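Long-range contact in lovastatin nonaketide synthase mokA (Monascus pilosus, PDB 6AD3), which builds the nonaketide precursor of lovastatin in nine iterative steps as a type I polyketide synthase, represented here by its condensation domain: residues A[430-444]-A[465-477]. The protein carries 1 engineered substitution. Residues are numbered along the deposited sequence; the frame is centred on the assembly and turned at random.
Sequences APLFQAVFDYKQGQA and PYDVVLEMSDDPT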
loop_
_atom_site.group_PDB
_atom_site.type_symbol
_atom_site.label_atom_id
_atom_site.label_comp_id
_atom_site.label_asym_id
_atom_site.label_seq_id
_atom_site.Cartn_x
_atom_site.Cartn_y
_atom_site.Cartn_z
ATOM N N ALA A 430 7.534 8.506 11.734
ATOM C CA ALA A 430 6.098 8.432 11.597
ATOM C C ALA A 430 5.427 8.364 12.961
ATOM O O ALA A 430 5.954 7.771 13.872
ATOM C CB ALA A 430 5.732 7.234 10.781
ATOM N N PRO A 431 4.199 8.918 13.072
ATOM C CA PRO A 431 3.430 8.739 14.323
ATOM C C PRO A 431 3.036 7.316 14.593
ATOM O O PRO A 431 2.619 6.604 13.671
ATOM C CB PRO A 431 2.179 9.560 14.112
ATOM C CG PRO A 431 2.128 9.931 12.678
ATOM C CD PRO A 431 3.465 9.661 12.046
ATOM N N LEU A 432 3.198 6.909 15.851
ATOM C CA LEU A 432 2.614 5.657 16.417
ATOM C C LEU A 432 3.329 4.377 16.023
ATOM O O LEU A 432 3.619 3.534 16.861
ATOM C CB LEU A 432 1.122 5.513 16.103
ATOM C CG LEU A 432 0.391 4.490 16.943
ATOM C CD1 LEU A 432 0.369 4.904 18.414
ATOM C CD2 LEU A 432 -0.987 4.248 16.418
ATOM N N PHE A 433 3.578 4.197 14.737
ATOM C CA PHE A 433 4.360 3.047 14.298
ATOM C C PHE A 433 5.313 3.461 13.203
ATOM O O PHE A 433 4.985 4.350 12.412
ATOM C CB PHE A 433 3.452 1.893 13.810
ATOM C CG PHE A 433 2.404 2.301 12.797
ATOM C CD1 PHE A 433 1.222 2.922 13.203
ATOM C CD2 PHE A 433 2.599 2.096 11.421
ATOM C CE1 PHE A 433 0.265 3.309 12.279
ATOM C CE2 PHE A 433 1.653 2.505 10.511
ATOM C CZ PHE A 433 0.481 3.113 10.931
ATOM N N GLN A 434 6.472 2.785 13.135
ATOM C CA GLN A 434 7.536 3.183 12.203
ATOM C C GLN A 434 7.911 2.040 11.256
ATOM O O GLN A 434 8.753 2.208 10.394
ATOM C CB GLN A 434 8.785 3.647 12.956
ATOM C CG GLN A 434 8.536 4.894 13.804
ATOM C CD GLN A 434 7.811 4.630 15.115
ATOM O OE1 GLN A 434 8.143 3.708 15.881
ATOM N NE2 GLN A 434 6.810 5.450 15.390
ATOM N N ALA A 435 7.233 0.921 11.405
ATOM C CA ALA A 435 7.370 -0.222 10.522
ATOM C C ALA A 435 6.003 -0.591 9.940
ATOM O O ALA A 435 4.987 -0.600 10.652
ATOM C CB ALA A 435 7.899 -1.414 11.308
ATOM N N VAL A 436 6.004 -1.014 8.677
ATOM C CA VAL A 436 4.788 -1.487 8.012
ATOM C C VAL A 436 5.057 -2.837 7.359
ATOM O O VAL A 436 6.144 -3.069 6.823
ATOM C CB VAL A 436 4.304 -0.466 6.952
ATOM C CG1 VAL A 436 3.263 -1.060 5.996
ATOM C CG2 VAL A 436 3.746 0.781 7.626
ATOM N N PHE A 437 4.001 -3.657 7.315
ATOM C CA PHE A 437 3.973 -4.932 6.649
ATOM C C PHE A 437 2.751 -4.977 5.733
ATOM O O PHE A 437 1.604 -4.803 6.178
ATOM C CB PHE A 437 3.884 -6.071 7.671
ATOM C CG PHE A 437 3.839 -7.465 7.037
ATOM C CD1 PHE A 437 4.950 -7.976 6.407
ATOM C CD2 PHE A 437 2.684 -8.224 7.032
ATOM C CE1 PHE A 437 4.931 -9.230 5.810
ATOM C CE2 PHE A 437 2.689 -9.523 6.519
ATOM C CZ PHE A 437 3.798 -10.013 5.892
ATOM N N ASP A 438 2.978 -5.230 4.457
ATOM C CA ASP A 438 1.894 -5.234 3.464
ATOM C C ASP A 438 1.999 -6.479 2.616
ATOM O O ASP A 438 2.938 -6.627 1.817
ATOM C CB ASP A 438 1.981 -3.973 2.594
ATOM C CG ASP A 438 0.847 -3.867 1.553
ATOM O OD1 ASP A 438 0.206 -4.879 1.287
ATOM O OD2 ASP A 438 0.545 -2.718 1.127
ATOM N N TYR A 439 1.037 -7.393 2.807
ATOM C CA TYR A 439 1.048 -8.691 2.135
ATOM C C TYR A 439 -0.221 -8.817 1.294
ATOM O O TYR A 439 -1.323 -8.495 1.752
ATOM C CB TYR A 439 1.081 -9.805 3.183
ATOM C CG TYR A 439 0.776 -11.198 2.683
ATOM C CD1 TYR A 439 -0.528 -11.615 2.456
ATOM C CD2 TYR A 439 1.795 -12.090 2.443
ATOM C CE1 TYR A 439 -0.812 -12.910 2.045
ATOM C CE2 TYR A 439 1.517 -13.411 2.078
ATOM C CZ TYR A 439 0.198 -13.806 1.915
ATOM O OH TYR A 439 -0.075 -15.091 1.446
ATOM N N LYS A 440 -0.035 -9.212 0.060
ATOM C CA LYS A 440 -1.152 -9.528 -0.830
ATOM C C LYS A 440 -0.955 -10.845 -1.591
ATOM O O LYS A 440 0.178 -11.290 -1.812
ATOM C CB LYS A 440 -1.397 -8.366 -1.777
ATOM C CG LYS A 440 -0.424 -8.304 -2.938
ATOM C CD LYS A 440 -0.708 -7.119 -3.835
ATOM C CE LYS A 440 0.334 -7.109 -4.960
ATOM N NZ LYS A 440 0.111 -6.042 -5.927
ATOM N N GLN A 441 -2.087 -11.520 -1.885
ATOM C CA GLN A 441 -2.092 -12.858 -2.463
ATOM C C GLN A 441 -2.768 -12.982 -3.839
ATOM O O GLN A 441 -2.858 -14.064 -4.370
ATOM C CB GLN A 441 -2.871 -13.765 -1.516
ATOM C CG GLN A 441 -2.074 -14.788 -0.825
ATOM C CD GLN A 441 -2.984 -15.747 -0.050
ATOM O OE1 GLN A 441 -2.801 -16.938 -0.094
ATOM N NE2 GLN A 441 -3.988 -15.201 0.627
ATOM N N GLY A 442 -3.147 -11.888 -4.463
ATOM C CA GLY A 442 -3.855 -11.990 -5.766
ATOM C C GLY A 442 -3.180 -12.848 -6.847
ATOM O O GLY A 442 -1.990 -13.106 -6.819
ATOM N N GLN A 443 -3.923 -13.170 -7.884
ATOM C CA GLN A 443 -3.302 -13.648 -9.103
ATOM C C GLN A 443 -3.283 -12.551 -10.133
ATOM O O GLN A 443 -4.334 -12.185 -10.680
ATOM C CB GLN A 443 -4.041 -14.882 -9.651
ATOM C CG GLN A 443 -3.559 -16.209 -9.090
ATOM C CD GLN A 443 -4.511 -17.337 -9.440
ATOM O OE1 GLN A 443 -4.394 -17.953 -10.510
ATOM N NE2 GLN A 443 -5.558 -17.497 -8.635
ATOM N N ALA A 444 -2.070 -12.044 -10.409
ATOM C CA ALA A 444 -1.826 -11.038 -11.459
ATOM C C ALA A 444 -2.511 -11.403 -12.787
ATOM O O ALA A 444 -3.083 -10.561 -13.441
ATOM C CB ALA A 444 -0.317 -10.859 -11.686
ATOM N N PRO A 465 6.196 7.735 5.427
ATOM C CA PRO A 465 7.153 8.199 6.421
ATOM C C PRO A 465 7.857 7.078 7.170
ATOM O O PRO A 465 8.716 7.350 8.031
ATOM C CB PRO A 465 6.282 8.997 7.392
ATOM C CG PRO A 465 4.972 8.348 7.292
ATOM C CD PRO A 465 4.823 8.029 5.836
ATOM N N TYR A 466 7.469 5.837 6.912
ATOM C CA TYR A 466 7.881 4.725 7.776
ATOM C C TYR A 466 9.369 4.338 7.603
ATOM O O TYR A 466 9.863 4.232 6.483
ATOM C CB TYR A 466 6.948 3.527 7.525
ATOM C CG TYR A 466 5.523 3.889 7.800
ATOM C CD1 TYR A 466 5.081 4.127 9.102
ATOM C CD2 TYR A 466 4.636 4.149 6.764
ATOM C CE1 TYR A 466 3.812 4.619 9.361
ATOM C CE2 TYR A 466 3.352 4.605 7.027
ATOM C CZ TYR A 466 2.962 4.877 8.331
ATOM O OH TYR A 466 1.725 5.372 8.601
ATOM N N ASP A 467 10.040 4.037 8.724
ATOM C CA ASP A 467 11.468 3.692 8.706
ATOM C C ASP A 467 11.711 2.458 7.846
ATOM O O ASP A 467 12.681 2.413 7.103
ATOM C CB ASP A 467 12.001 3.428 10.112
ATOM C CG ASP A 467 12.209 4.697 10.933
ATOM O OD1 ASP A 467 11.695 5.768 10.586
ATOM O OD2 ASP A 467 12.938 4.604 11.928
ATOM N N VAL A 468 10.865 1.441 8.007
ATOM C CA VAL A 468 11.037 0.170 7.329
ATOM C C VAL A 468 9.680 -0.351 6.869
ATOM O O VAL A 468 8.689 -0.286 7.593
ATOM C CB VAL A 468 11.740 -0.880 8.239
ATOM C CG1 VAL A 468 11.042 -0.999 9.538
ATOM C CG2 VAL A 468 11.865 -2.238 7.544
ATOM N N VAL A 469 9.632 -0.717 5.608
ATOM C CA VAL A 469 8.432 -1.225 4.996
ATOM C C VAL A 469 8.800 -2.508 4.277
ATOM O O VAL A 469 9.703 -2.518 3.406
ATOM C CB VAL A 469 7.809 -0.238 4.032
ATOM C CG1 VAL A 469 6.525 -0.830 3.413
ATOM C CG2 VAL A 469 7.513 1.109 4.702
ATOM N N LEU A 470 8.050 -3.565 4.563
ATOM C CA LEU A 470 8.149 -4.822 3.847
ATOM C C LEU A 470 6.827 -5.039 3.096
ATOM O O LEU A 470 5.751 -5.121 3.725
ATOM C CB LEU A 470 8.391 -5.986 4.817
ATOM C CG LEU A 470 8.234 -7.394 4.237
ATOM C CD1 LEU A 470 9.191 -7.603 3.097
ATOM C CD2 LEU A 470 8.485 -8.457 5.296
ATOM N N GLU A 471 6.893 -5.022 1.759
ATOM C CA GLU A 471 5.741 -5.300 0.924
ATOM C C GLU A 471 6.001 -6.628 0.226
ATOM O O GLU A 471 7.132 -6.880 -0.174
ATOM C CB GLU A 471 5.583 -4.248 -0.172
ATOM C CG GLU A 471 5.370 -2.857 0.327
ATOM C CD GLU A 471 5.250 -1.859 -0.784
ATOM O OE1 GLU A 471 5.507 -0.654 -0.533
ATOM O OE2 GLU A 471 4.714 -2.256 -1.853
ATOM N N MET A 472 5.009 -7.526 0.236
ATOM C CA MET A 472 5.137 -8.838 -0.385
ATOM C C MET A 472 3.960 -9.099 -1.292
ATOM O O MET A 472 2.807 -8.777 -0.933
ATOM C CB MET A 472 5.075 -9.944 0.661
ATOM C CG MET A 472 6.172 -10.029 1.607
ATOM S SD MET A 472 5.815 -11.486 2.626
ATOM C CE MET A 472 5.645 -12.813 1.389
ATOM N N SER A 473 4.225 -9.793 -2.396
ATOM C CA SER A 473 3.189 -10.443 -3.195
ATOM C C SER A 473 3.392 -11.938 -3.054
ATOM O O SER A 473 4.502 -12.432 -3.138
ATOM C CB SER A 473 3.291 -10.030 -4.669
ATOM O OG SER A 473 2.967 -8.630 -4.831
ATOM N N ASP A 474 2.293 -12.660 -2.956
ATOM C CA ASP A 474 2.329 -14.118 -2.832
ATOM C C ASP A 474 1.286 -14.655 -3.824
ATOM O O ASP A 474 0.251 -15.203 -3.433
ATOM C CB ASP A 474 2.008 -14.501 -1.388
ATOM C CG ASP A 474 2.042 -16.002 -1.133
ATOM O OD1 ASP A 474 2.520 -16.724 -2.001
ATOM O OD2 ASP A 474 1.633 -16.414 -0.020
ATOM N N ASP A 475 1.587 -14.505 -5.101
ATOM C CA ASP A 475 0.695 -14.957 -6.193
ATOM C C ASP A 475 0.839 -16.482 -6.248
ATOM O O ASP A 475 1.956 -16.981 -6.300
ATOM C CB ASP A 475 1.164 -14.314 -7.509
ATOM C CG ASP A 475 0.320 -14.689 -8.696
ATOM O OD1 ASP A 475 -0.189 -15.824 -8.724
ATOM O OD2 ASP A 475 0.184 -13.832 -9.583
ATOM N N PRO A 476 -0.277 -17.213 -6.103
ATOM C CA PRO A 476 -0.171 -18.674 -5.834
ATOM C C PRO A 476 0.441 -19.446 -6.970
ATOM O O PRO A 476 0.805 -20.631 -6.799
ATOM C CB PRO A 476 -1.642 -19.110 -5.626
ATOM C CG PRO A 476 -2.485 -17.968 -6.121
ATOM C CD PRO A 476 -1.647 -16.733 -5.872
ATOM N N THR A 477 0.553 -18.806 -8.129
ATOM C CA THR A 477 1.144 -19.436 -9.303
ATOM C C THR A 477 2.562 -18.962 -9.603
ATOM O O THR A 477 3.105 -19.295 -10.632
ATOM C CB THR A 477 0.287 -19.201 -10.579
ATOM O OG1 THR A 477 0.393 -17.828 -11.003
ATOM C CG2 THR A 477 -1.199 -19.561 -10.322
HETATM O O HOH W 1 9.096 6.411 10.600
HETATM O O HOH W 2 1.600 6.765 10.961
#
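D475 OD1 is gripped twice from one face of its plane, by T477 N, which closes an Asx turn, and by T477 OG1; OD2 of the same carboxylate reaches across to A444 N at 3.0 Å, met from above its plane. One residue earlier, D474 OD2 accepts from Y439 OH at 2.6 Å, on its anti side.

Strands 435-440 and 468-473 run parallel as inner neighbours of the six-stranded mixed sheet in one of the two chloramphenicol-acetyltransferase-like halves of the condensation domain, joined by a regular backbone ladder. Along one face, beneath helix 327-343, M472 SD makes Met-aromatic contacts with F437, obliquely, and with Y439, at the ring edge; L470 CD2 lies in the F437 ring plane, 3.7 Å from F437 CE1. On the other, salt bridges from D438 to R461 and E471 to K485 probably offset their like charges.

At the start, V436 CG2 makes a CH-pi contact over the Y466 ring, and P465 CG covers the opposite face. The F433 ring is nearly parallel to that of Y466 but slid aside, so they barely overlap.

Water 1 donates to P465 O and D467 OD1 and accepts from A430 N, while R294 salt-bridges D467 OD1, so these buried polar atoms have partners.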